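Local coordinates for yfhH hypothetical protein (Bacillus subtilis, PDB 1SF9) that is of unknown function but has been proposed to act as a transcriptional regulator, and forms a homodimer, at residues A42-K47 against E64-M69. Numbering follows the deposited sequence.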
ATOM      1  N   ALA A  42       1.007  -7.233  12.774  1.00  9.69           N
ATOM      2  CA  ALA A  42       2.020  -7.784  13.679  1.00 10.28           C
ATOM      3  C   ALA A  42       2.505  -9.144  13.184  1.00  9.07           C
ATOM      4  O   ALA A  42       3.705  -9.434  13.223  1.00 11.07           O
ATOM      5  CB  ALA A  42       1.431  -7.910  15.102  1.00  9.53           C
ATOM      6  N   LEU A  43       1.579  -9.992  12.732  0.80  7.70           N
ATOM      7  CA  LEU A  43       1.943 -11.311  12.240  0.80  6.81           C
ATOM      8  C   LEU A  43       2.795 -11.190  10.975  0.80  9.84           C
ATOM      9  O   LEU A  43       3.797 -11.884  10.825  0.80 10.29           O
ATOM     10  CB  LEU A  43       0.700 -12.134  11.958  0.80  9.69           C
ATOM     11  CG  LEU A  43      -0.062 -12.583  13.213  0.80 10.92           C
ATOM     12  CD1 LEU A  43      -1.321 -13.355  12.838  0.80 11.68           C
ATOM     13  CD2 LEU A  43       0.856 -13.458  14.068  0.80 11.85           C
ATOM     14  N   LEU A  44       2.391 -10.305  10.068  1.00  8.17           N
ATOM     15  CA  LEU A  44       3.167 -10.108   8.846  1.00  8.87           C
ATOM     16  C   LEU A  44       4.565  -9.580   9.164  1.00  9.07           C
ATOM     17  O   LEU A  44       5.550  -9.996   8.536  1.00 10.18           O
ATOM     18  CB  LEU A  44       2.464  -9.138   7.902  1.00  7.63           C
ATOM     19  CG  LEU A  44       1.200  -9.664   7.235  1.00  6.99           C
ATOM     20  CD1 LEU A  44       0.456  -8.498   6.600  1.00  8.81           C
ATOM     21  CD2 LEU A  44       1.528 -10.704   6.176  1.00 10.96           C
ATOM     22  N   SER A  45       4.644  -8.679  10.134  1.00  8.26           N
ATOM     23  CA  SER A  45       5.913  -8.075  10.521  1.00 10.74           C
ATOM     24  C   SER A  45       6.848  -9.095  11.123  1.00 11.68           C
ATOM     25  O   SER A  45       8.051  -9.037  10.894  1.00 11.81           O
ATOM     26  CB  SER A  45       5.695  -6.926  11.492  1.00 11.21           C
ATOM     27  OG  SER A  45       4.960  -5.893  10.855  1.00 16.31           O
ATOM     28  N   GLU A  46       6.304 -10.029  11.907  1.00 12.09           N
ATOM     29  CA  GLU A  46       7.163 -11.071  12.483  1.00 10.97           C
ATOM     30  C   GLU A  46       7.701 -11.970  11.358  1.00 12.81           C
ATOM     31  O   GLU A  46       8.866 -12.362  11.384  1.00 14.16           O
ATOM     32  CB  GLU A  46       6.397 -11.912  13.505  1.00 14.62           C
ATOM     33  CG  GLU A  46       7.296 -12.893  14.243  1.00 22.95           C
ATOM     34  CD  GLU A  46       8.277 -12.218  15.206  1.00 28.08           C
ATOM     35  OE1 GLU A  46       9.241 -12.896  15.628  1.00 32.84           O
ATOM     36  OE2 GLU A  46       8.087 -11.027  15.553  1.00 31.08           O
ATOM     37  N   LYS A  47       6.871 -12.298  10.372  1.00 10.99           N
ATOM     38  CA  LYS A  47       7.349 -13.131   9.271  1.00 11.47           C
ATOM     39  C   LYS A  47       8.397 -12.368   8.456  1.00 11.54           C
ATOM     40  O   LYS A  47       9.359 -12.968   7.960  1.00 12.98           O
ATOM     41  CB  LYS A  47       6.199 -13.553   8.352  1.00 12.21           C
ATOM     42  CG  LYS A  47       5.238 -14.521   9.016  1.00 15.53           C
ATOM     43  CD  LYS A  47       4.078 -14.915   8.098  1.00 21.44           C
ATOM     44  CE  LYS A  47       3.105 -15.852   8.832  1.00 24.54           C
ATOM     45  NZ  LYS A  47       1.939 -16.155   7.966  1.00 30.16           N
ATOM     46  N   GLU A  64       6.362  -7.250   2.760  1.00  7.34           N
ATOM     47  CA  GLU A  64       6.288  -5.804   2.974  1.00  8.06           C
ATOM     48  C   GLU A  64       5.220  -5.172   2.098  1.00  6.66           C
ATOM     49  O   GLU A  64       4.611  -4.205   2.503  1.00  7.41           O
ATOM     50  CB  GLU A  64       7.635  -5.121   2.720  1.00  9.42           C
ATOM     51  CG  GLU A  64       8.713  -5.498   3.767  1.00 10.73           C
ATOM     52  CD  GLU A  64       8.370  -5.064   5.176  1.00 16.65           C
ATOM     53  OE1 GLU A  64       7.549  -4.140   5.342  1.00 17.96           O
ATOM     54  OE2 GLU A  64       8.943  -5.648   6.132  1.00 16.76           O
ATOM     55  N   ARG A  65       4.988  -5.700   0.903  1.00  7.58           N
ATOM     56  CA  ARG A  65       3.905  -5.123   0.113  1.00  7.24           C
ATOM     57  C   ARG A  65       2.564  -5.387   0.803  1.00  8.94           C
ATOM     58  O   ARG A  65       1.672  -4.541   0.740  1.00  8.60           O
ATOM     59  CB  ARG A  65       3.898  -5.671  -1.312  1.00  6.67           C
ATOM     60  CG  ARG A  65       5.039  -5.037  -2.122  1.00  8.56           C
ATOM     61  CD  ARG A  65       5.004  -5.366  -3.609  1.00  6.52           C
ATOM     62  NE  ARG A  65       5.232  -6.771  -3.927  1.00  8.33           N
ATOM     63  CZ  ARG A  65       6.437  -7.318  -4.115  1.00  8.40           C
ATOM     64  NH1 ARG A  65       6.541  -8.601  -4.419  1.00 10.98           N
ATOM     65  NH2 ARG A  65       7.539  -6.587  -3.980  1.00  8.20           N
ATOM     66  N   LYS A  66       2.404  -6.561   1.417  0.80  7.26           N
ATOM     67  CA  LYS A  66       1.158  -6.847   2.135  0.80  7.61           C
ATOM     68  C   LYS A  66       1.002  -5.924   3.338  0.80  7.30           C
ATOM     69  O   LYS A  66      -0.100  -5.463   3.636  0.80  7.88           O
ATOM     70  CB  LYS A  66       1.108  -8.296   2.609  0.80  7.08           C
ATOM     71  CG  LYS A  66       0.998  -9.269   1.475  0.80  8.47           C
ATOM     72  CD  LYS A  66       0.800 -10.682   1.959  0.80 14.96           C
ATOM     73  CE  LYS A  66       0.597 -11.622   0.777  0.80 18.94           C
ATOM     74  NZ  LYS A  66      -0.738 -11.412   0.152  0.80 23.92           N
ATOM     75  N   ILE A  67       2.104  -5.658   4.038  1.00  6.77           N
ATOM     76  CA  ILE A  67       2.067  -4.768   5.204  1.00  6.35           C
ATOM     77  C   ILE A  67       1.660  -3.359   4.781  1.00  7.38           C
ATOM     78  O   ILE A  67       0.809  -2.724   5.407  1.00  6.56           O
ATOM     79  CB  ILE A  67       3.445  -4.740   5.923  1.00  7.58           C
ATOM     80  CG1 ILE A  67       3.654  -6.081   6.626  1.00  7.98           C
ATOM     81  CG2 ILE A  67       3.506  -3.599   6.920  1.00 10.25           C
ATOM     82  CD1 ILE A  67       5.116  -6.340   6.992  1.00  8.58           C
ATOM     83  N   THR A  68       2.262  -2.874   3.698  1.00  6.94           N
ATOM     84  CA  THR A  68       1.927  -1.552   3.203  1.00  7.03           C
ATOM     85  C   THR A  68       0.434  -1.477   2.921  1.00  6.60           C
ATOM     86  O   THR A  68      -0.212  -0.468   3.208  1.00  7.95           O
ATOM     87  CB  THR A  68       2.720  -1.252   1.921  1.00  7.63           C
ATOM     88  OG1 THR A  68       4.106  -1.173   2.242  1.00 10.16           O
ATOM     89  CG2 THR A  68       2.256   0.068   1.290  1.00 11.46           C
ATOM     90  N   MET A  69      -0.124  -2.551   2.383  0.60  6.78           N
ATOM     91  CA  MET A  69      -1.554  -2.542   2.086  0.60  7.99           C
ATOM     92  C   MET A  69      -2.399  -2.593   3.334  0.60  9.19           C
ATOM     93  O   MET A  69      -3.370  -1.845   3.466  0.60  9.74           O
ATOM     94  CB  MET A  69      -1.912  -3.694   1.156  0.60 10.79           C
ATOM     95  CG  MET A  69      -1.440  -3.459  -0.231  0.60 10.46           C
ATOM     96  SD  MET A  69      -2.124  -1.928  -0.946  0.60 14.18           S
ATOM     97  CE  MET A  69      -3.842  -2.143  -0.658  0.60 11.81           C
TER
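Ser-45 OG donates a hydrogen bond back to the carbonyl oxygen of Ile-41, one turn earlier in its own helix, while Ile-67 CD1 rests 3.9 Å from that same OG. The proton is thus spent within the helix, and toward Ile-67 the oxygen makes only a van der Waals contact. The two segments belong to an antiparallel helical hairpin, in which helices 34-53 and 57-74 are joined by a short turn; the axes of segments 42-47 and 64-69 come within 9.6 Å, with 158° between their directions, and no hydrogen bond passes between these two segments. Apolar side chains make the join. Leu-44 and Ile-67, both buried, lie alongside each other, pointing opposite ways, and the closest meeting is Leu-44 CB against Ile-67 CG1 at 3.5 Å. Ile-67 carries CG1 beside its backbone N (chi1 -71°), and the extended second torsion, 162°, sends CD1 toward helix 34-53, where it also meets the carbonyl carbon of Leu-44 at 3.9 Å. With an alanine at Ile-67, CG1 and CD1 would be gone, which would probably leave a gap beside Leu-44 CB and remove the methyl that Ser-45 OG touches. Leu-44 also touches Leu-63 of helix 57-74 and Tyr-29 of helix 17-30, so its side chain has neighbours on both of these helices. Lys-66 joins in through the base of its side chain, which runs roughly perpendicular to Leu-44; the touching atoms are Lys-66 CB and Leu-44 CD1, 4.0 Å apart.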